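PDB 2NQL: Isomerase/lactonizing enzyme from Agrobacterium fabrum str. C58, which belongs to the enolase superfamily, joining a mandelate racemase/muconate lactonizing enzyme-type N-terminal domain to a TIM-barrel-like domain that holds a sodium ion. Local coordinates for residues A100-L105 / D121-L126; K173-R178 / F342-F347. All coordinates share one frame; numbering follows the deposited sequence. Where two conformers were deposited one is given.

Contact 1 (A100-L105 / D121-L126); sequences AVYDDL and DALAAL
The ring of Tyr-102, the one aromatic group in this contact, is met obliquely by Leu-123, neither squarely over a face nor at the rim. The touching part of the ring is its CD1-CE1 side: CE1 comes 3.6 Å from Leu-123 CD1, and the same carbon is 3.7 Å from Leu-123 CB; the leucine crosses the ring at about a right angle, its CB and CD1 both against that side. Tyr-102 can do this although its CB does not aim at the other helix, because CG stands anti to the backbone N (chi1 172°) and swings the ring across. Tyrosine suits the place, as its carbon side packs against leucine while the hydroxyl at the far end hydrogen-bonds to Asn-297.

The other methyl of Leu-123 serves Leu-105. Its CD2 approaches Leu-105 CB to 3.5 Å, and the two side chains pass antiparallel, each running back along the other. Leu-105 then reaches on with CD1, 4.0 Å from Leu-126 CD1. The branched ends of leucine thus let Leu-123 send CD1 to Tyr-102 and CD2 to Leu-105, and the grip across the contact is wholly apolar.

Short segments of helices 98-109 and 117-138 run nearly antiparallel at 160°, their axes 10.4 Å apart at closest approach. Within the N-terminal domain the pair is packed against a third helix and against the sheet: Leu-123 and Leu-126 touch Leu-86 of helix 75-90, Leu-105 touches Val-90, the last residue of that helix, and Leu-126 also packs on Val-55 and Met-57 of strand 50-59 in the antiparallel sheet.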
loop_
_atom_site.group_PDB
_atom_site.type_symbol
_atom_site.label_atom_id
_atom_site.label_comp_id
_atom_site.label_asym_id
_atom_site.label_seq_id
_atom_site.Cartn_x
_atom_site.Cartn_y
_atom_site.Cartn_z
ATOM N N ALA A 100 12.775 -15.752 5.830
ATOM C CA ALA A 100 13.734 -14.795 6.387
ATOM C C ALA A 100 14.083 -13.684 5.380
ATOM O O ALA A 100 14.155 -12.507 5.752
ATOM C CB ALA A 100 15.012 -15.519 6.864
ATOM N N VAL A 101 14.282 -14.049 4.113
ATOM C CA VAL A 101 14.551 -13.051 3.073
ATOM C C VAL A 101 13.342 -12.119 2.878
ATOM O O VAL A 101 13.513 -10.883 2.864
ATOM C CB VAL A 101 15.005 -13.674 1.734
ATOM C CG1 VAL A 101 15.178 -12.588 0.626
ATOM C CG2 VAL A 101 16.327 -14.455 1.907
ATOM N N TYR A 102 12.144 -12.709 2.753
ATOM C CA TYR A 102 10.895 -11.943 2.713
ATOM C C TYR A 102 10.794 -10.923 3.860
ATOM O O TYR A 102 10.503 -9.734 3.638
ATOM C CB TYR A 102 9.639 -12.852 2.708
ATOM C CG TYR A 102 8.402 -12.009 2.871
ATOM C CD1 TYR A 102 7.833 -11.339 1.769
ATOM C CD2 TYR A 102 7.853 -11.790 4.136
ATOM C CE1 TYR A 102 6.703 -10.509 1.940
ATOM C CE2 TYR A 102 6.745 -10.956 4.325
ATOM C CZ TYR A 102 6.174 -10.314 3.235
ATOM O OH TYR A 102 5.082 -9.505 3.458
ATOM N N ASP A 103 11.016 -11.393 5.087
ATOM C CA ASP A 103 10.860 -10.545 6.268
ATOM C C ASP A 103 11.863 -9.399 6.245
ATOM O O ASP A 103 11.501 -8.270 6.592
ATOM C CB ASP A 103 11.024 -11.362 7.560
ATOM C CG ASP A 103 9.789 -12.182 7.904
ATOM O OD1 ASP A 103 8.682 -11.866 7.414
ATOM O OD2 ASP A 103 9.922 -13.157 8.698
ATOM N N ASP A 104 13.098 -9.672 5.814
ATOM C CA ASP A 104 14.090 -8.594 5.642
ATOM C C ASP A 104 13.678 -7.539 4.619
ATOM O O ASP A 104 13.830 -6.340 4.867
ATOM C CB ASP A 104 15.461 -9.157 5.281
ATOM C CG ASP A 104 16.152 -9.833 6.475
ATOM O OD1 ASP A 104 15.638 -9.722 7.612
ATOM O OD2 ASP A 104 17.176 -10.492 6.247
ATOM N N LEU A 105 13.154 -7.988 3.476
ATOM C CA LEU A 105 12.722 -7.056 2.425
ATOM C C LEU A 105 11.540 -6.244 2.882
ATOM O O LEU A 105 11.494 -5.026 2.642
ATOM C CB LEU A 105 12.388 -7.814 1.109
ATOM C CG LEU A 105 13.510 -8.630 0.470
ATOM C CD1 LEU A 105 13.007 -9.338 -0.817
ATOM C CD2 LEU A 105 14.734 -7.785 0.182
ATOM N N ASP A 121 3.245 -6.689 -3.713
ATOM C CA ASP A 121 3.164 -7.396 -5.012
ATOM C C ASP A 121 4.582 -7.827 -5.410
ATOM O O ASP A 121 4.821 -8.988 -5.785
ATOM C CB ASP A 121 2.632 -6.480 -6.130
ATOM C CG ASP A 121 1.119 -6.354 -6.160
ATOM O OD1 ASP A 121 0.397 -7.004 -5.379
ATOM O OD2 ASP A 121 0.665 -5.516 -6.987
ATOM N N ALA A 122 5.520 -6.882 -5.325
ATOM C CA ALA A 122 6.906 -7.144 -5.701
ATOM C C ALA A 122 7.523 -8.240 -4.844
ATOM O O ALA A 122 8.185 -9.143 -5.373
ATOM C CB ALA A 122 7.755 -5.859 -5.641
ATOM N N LEU A 123 7.302 -8.149 -3.533
ATOM C CA LEU A 123 7.812 -9.143 -2.596
ATOM C C LEU A 123 7.227 -10.513 -2.882
ATOM O O LEU A 123 7.921 -11.509 -2.754
ATOM C CB LEU A 123 7.553 -8.747 -1.160
ATOM C CG LEU A 123 8.138 -7.411 -0.642
ATOM C CD1 LEU A 123 7.892 -7.281 0.887
ATOM C CD2 LEU A 123 9.628 -7.266 -0.997
ATOM N N ALA A 124 5.960 -10.541 -3.292
ATOM C CA ALA A 124 5.269 -11.793 -3.614
ATOM C C ALA A 124 5.986 -12.530 -4.746
ATOM O O ALA A 124 6.265 -13.753 -4.639
ATOM C CB ALA A 124 3.788 -11.499 -3.980
ATOM N N ALA A 125 6.308 -11.807 -5.819
ATOM C CA ALA A 125 7.021 -12.416 -6.932
ATOM C C ALA A 125 8.400 -12.972 -6.535
ATOM O O ALA A 125 8.770 -14.091 -6.920
ATOM C CB ALA A 125 7.108 -11.465 -8.122
ATOM N N LEU A 126 9.150 -12.209 -5.743
ATOM C CA LEU A 126 10.457 -12.656 -5.279
ATOM C C LEU A 126 10.361 -13.857 -4.347
ATOM O O LEU A 126 11.216 -14.728 -4.389
ATOM C CB LEU A 126 11.173 -11.495 -4.550
ATOM C CG LEU A 126 11.475 -10.316 -5.480
ATOM C CD1 LEU A 126 11.972 -9.066 -4.664
ATOM C CD2 LEU A 126 12.464 -10.630 -6.658
#

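Contact 2 (K173-R178 / F342-F347); sequences KYWQDR and FQHSIF
Trp-175 meets His-344 and Phe-342 on the wall of a TIM-barrel-like domain, where helix 165-177, the helix of a beta-alpha-beta crossover between strands 152-158 and 182-186, packs beside the end of strand 340-342.

The aromatic contacts dominate. The five-membered ring of Trp-175 and the imidazole of His-344 form an oblique pair, centroids 4.4 Å apart and planes at 41°. Trp-175 NE1 lies over one face of the imidazole, 3.7 Å from His-344 ND1. The large indole suits a helix residue that must span the distance to the strand, and its other face is covered by Tyr-174 of its own helix and CD of Arg-178, just past the helix end.

Apolar contact completes the grip. The six-membered part of the indole reaches His-344 CB, 3.6 Å from Trp-175 CZ2, and beyond it Trp-175 CZ3 comes to the edge of the Phe-342 ring, 4.1 Å from CE2. Phe-342 also has a ring neighbour in Phe-180, while Val-157 of strand 152-158 touches both Trp-175 and His-344, so this is a hydrophobic seam between helix and barrel.

Backbone hydrogen bonds shape residues 342-347. Gln-343 occupies the N-cap of helix 344-347, and its carbonyl oxygen accepts from both Ile-346 N and Phe-347 N. Histidine suits its place because it offers a flat face to the indole and a polar edge as well. With CG set between the backbone N and the carbonyl carbon (chi1 54°), the imidazole turns one face obliquely toward the indole, and its NE2 hydrogen-bonds to the carbonyl oxygen of Gly-159.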
loop_
_atom_site.group_PDB
_atom_site.type_symbol
_atom_site.label_atom_id
_atom_site.label_comp_id
_atom_site.label_asym_id
_atom_site.label_seq_id
_atom_site.Cartn_x
_atom_site.Cartn_y
_atom_site.Cartn_z
ATOM N N LYS A 173 -24.682 -24.705 -15.933
ATOM C CA LYS A 173 -25.144 -26.089 -16.022
ATOM C C LYS A 173 -24.144 -26.933 -16.794
ATOM O O LYS A 173 -23.916 -28.099 -16.447
ATOM C CB LYS A 173 -26.519 -26.149 -16.697
ATOM C CG LYS A 173 -27.229 -27.512 -16.587
ATOM C CD LYS A 173 -28.551 -27.474 -17.381
ATOM C CE LYS A 173 -29.165 -28.863 -17.535
ATOM N NZ LYS A 173 -29.600 -29.423 -16.220
ATOM N N TYR A 174 -23.570 -26.347 -17.851
ATOM C CA TYR A 174 -22.509 -26.996 -18.613
ATOM C C TYR A 174 -21.346 -27.406 -17.703
ATOM O O TYR A 174 -20.850 -28.553 -17.772
ATOM C CB TYR A 174 -22.017 -26.069 -19.736
ATOM C CG TYR A 174 -20.804 -26.601 -20.459
ATOM C CD1 TYR A 174 -20.932 -27.596 -21.435
ATOM C CD2 TYR A 174 -19.524 -26.151 -20.132
ATOM C CE1 TYR A 174 -19.798 -28.107 -22.090
ATOM C CE2 TYR A 174 -18.400 -26.653 -20.772
ATOM C CZ TYR A 174 -18.544 -27.627 -21.733
ATOM O OH TYR A 174 -17.432 -28.096 -22.343
ATOM N N TRP A 175 -20.913 -26.470 -16.857
ATOM C CA TRP A 175 -19.862 -26.751 -15.880
ATOM C C TRP A 175 -20.260 -27.758 -14.804
ATOM O O TRP A 175 -19.437 -28.590 -14.415
ATOM C CB TRP A 175 -19.254 -25.444 -15.307
ATOM C CG TRP A 175 -18.347 -24.828 -16.345
ATOM C CD1 TRP A 175 -18.649 -23.802 -17.211
ATOM C CD2 TRP A 175 -17.039 -25.282 -16.707
ATOM N NE1 TRP A 175 -17.595 -23.578 -18.061
ATOM C CE2 TRP A 175 -16.597 -24.472 -17.781
ATOM C CE3 TRP A 175 -16.184 -26.282 -16.212
ATOM C CZ2 TRP A 175 -15.335 -24.635 -18.379
ATOM C CZ3 TRP A 175 -14.923 -26.448 -16.815
ATOM C CH2 TRP A 175 -14.516 -25.623 -17.878
ATOM N N GLN A 176 -21.519 -27.707 -14.361
ATOM C CA GLN A 176 -22.060 -28.719 -13.449
ATOM C C GLN A 176 -21.954 -30.124 -14.055
ATOM O O GLN A 176 -21.560 -31.072 -13.366
ATOM C CB GLN A 176 -23.515 -28.409 -13.070
ATOM C CG GLN A 176 -24.053 -29.255 -11.910
ATOM C CD GLN A 176 -25.503 -28.958 -11.594
ATOM O OE1 GLN A 176 -26.351 -28.940 -12.487
ATOM N NE2 GLN A 176 -25.798 -28.726 -10.315
ATOM N N ASP A 177 -22.282 -30.241 -15.341
ATOM C CA ASP A 177 -22.236 -31.521 -16.077
ATOM C C ASP A 177 -20.797 -32.032 -16.231
ATOM O O ASP A 177 -20.565 -33.224 -16.463
ATOM C CB ASP A 177 -22.859 -31.365 -17.469
ATOM C CG ASP A 177 -24.365 -31.241 -17.433
ATOM O OD1 ASP A 177 -24.980 -31.507 -16.371
ATOM O OD2 ASP A 177 -24.944 -30.854 -18.474
ATOM N N ARG A 178 -19.831 -31.123 -16.099
ATOM C CA ARG A 178 -18.424 -31.490 -16.051
ATOM C C ARG A 178 -17.934 -31.873 -14.644
ATOM O O ARG A 178 -16.747 -32.142 -14.459
ATOM C CB ARG A 178 -17.558 -30.349 -16.617
ATOM C CG ARG A 178 -17.762 -30.063 -18.103
ATOM C CD ARG A 178 -16.829 -28.958 -18.587
ATOM N NE ARG A 178 -15.428 -29.397 -18.592
ATOM C CZ ARG A 178 -14.793 -29.845 -19.670
ATOM N NH1 ARG A 178 -15.420 -29.911 -20.844
ATOM N NH2 ARG A 178 -13.530 -30.237 -19.572
ATOM N N PHE A 342 -11.565 -21.307 -9.338
ATOM C CA PHE A 342 -11.136 -21.769 -10.647
ATOM C C PHE A 342 -11.715 -20.863 -11.746
ATOM O O PHE A 342 -12.930 -20.783 -11.959
ATOM C CB PHE A 342 -11.541 -23.252 -10.842
ATOM C CG PHE A 342 -11.288 -23.800 -12.234
ATOM C CD1 PHE A 342 -9.999 -23.823 -12.799
ATOM C CD2 PHE A 342 -12.346 -24.346 -12.973
ATOM C CE1 PHE A 342 -9.777 -24.369 -14.072
ATOM C CE2 PHE A 342 -12.110 -24.905 -14.259
ATOM C CZ PHE A 342 -10.841 -24.899 -14.802
ATOM N N GLN A 343 -10.816 -20.159 -12.424
ATOM C CA GLN A 343 -11.166 -19.299 -13.544
ATOM C C GLN A 343 -10.925 -20.068 -14.824
ATOM O O GLN A 343 -9.854 -19.963 -15.423
ATOM C CB GLN A 343 -10.285 -18.047 -13.532
ATOM C CG GLN A 343 -10.503 -17.136 -12.340
ATOM C CD GLN A 343 -11.461 -16.015 -12.652
ATOM O OE1 GLN A 343 -12.607 -16.016 -12.195
ATOM N NE2 GLN A 343 -11.002 -15.050 -13.445
ATOM N N HIS A 344 -11.917 -20.855 -15.228
ATOM C CA HIS A 344 -11.791 -21.743 -16.365
ATOM C C HIS A 344 -11.300 -21.047 -17.638
ATOM O O HIS A 344 -10.447 -21.572 -18.343
ATOM C CB HIS A 344 -13.132 -22.458 -16.591
ATOM C CG HIS A 344 -14.301 -21.526 -16.730
ATOM N ND1 HIS A 344 -14.787 -21.123 -17.956
ATOM C CD2 HIS A 344 -15.054 -20.894 -15.799
ATOM C CE1 HIS A 344 -15.811 -20.307 -17.775
ATOM N NE2 HIS A 344 -15.993 -20.149 -16.475
ATOM N N SER A 345 -11.799 -19.832 -17.871
ATOM C CA SER A 345 -11.542 -19.063 -19.076
ATOM C C SER A 345 -10.108 -18.569 -19.147
ATOM O O SER A 345 -9.634 -18.222 -20.218
ATOM C CB SER A 345 -12.423 -17.819 -19.041
ATOM O OG SER A 345 -13.794 -18.154 -18.978
ATOM N N ILE A 346 -9.445 -18.494 -17.995
ATOM C CA ILE A 346 -8.051 -18.049 -17.930
ATOM C C ILE A 346 -7.132 -19.277 -17.950
ATOM O O ILE A 346 -6.142 -19.325 -18.685
ATOM C CB ILE A 346 -7.793 -17.226 -16.611
ATOM C CG1 ILE A 346 -8.710 -15.990 -16.531
ATOM C CG2 ILE A 346 -6.305 -16.821 -16.497
ATOM C CD1 ILE A 346 -8.542 -14.983 -17.686
ATOM N N PHE A 347 -7.474 -20.260 -17.114
ATOM C CA PHE A 347 -6.687 -21.464 -16.915
ATOM C C PHE A 347 -6.505 -22.261 -18.201
ATOM O O PHE A 347 -5.389 -22.653 -18.529
ATOM C CB PHE A 347 -7.339 -22.326 -15.827
ATOM C CG PHE A 347 -6.516 -23.518 -15.390
ATOM C CD1 PHE A 347 -5.703 -23.435 -14.257
ATOM C CD2 PHE A 347 -6.554 -24.727 -16.099
ATOM C CE1 PHE A 347 -4.936 -24.523 -13.836
ATOM C CE2 PHE A 347 -5.784 -25.831 -15.685
ATOM C CZ PHE A 347 -4.983 -25.739 -14.550
#

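Overall arrangement
Contact 1 belongs to the N-terminal domain and contact 2 to the barrel domain; they follow in series along the chain and lie on opposite sides of its centre. Their centres are 33 Å apart and their nearest atoms about 16 Å, so they do not touch. The bound sodium ion, held by Glu-240 and Glu-266 of the barrel, is about 12 Å from the side chain of Phe-342 in contact 2. Contact 1 is nevertheless tied to the barrel domain: Asp-103 forms a salt bridge with Arg-300, and Asp-121 hydrogen-bonds to His-292. It also reaches the second subunit, where Asp-121 OD2 hydrogen-bonds to the hydroxyl of Tyr-114 of that chain, whereas contact 2 stays within one chain.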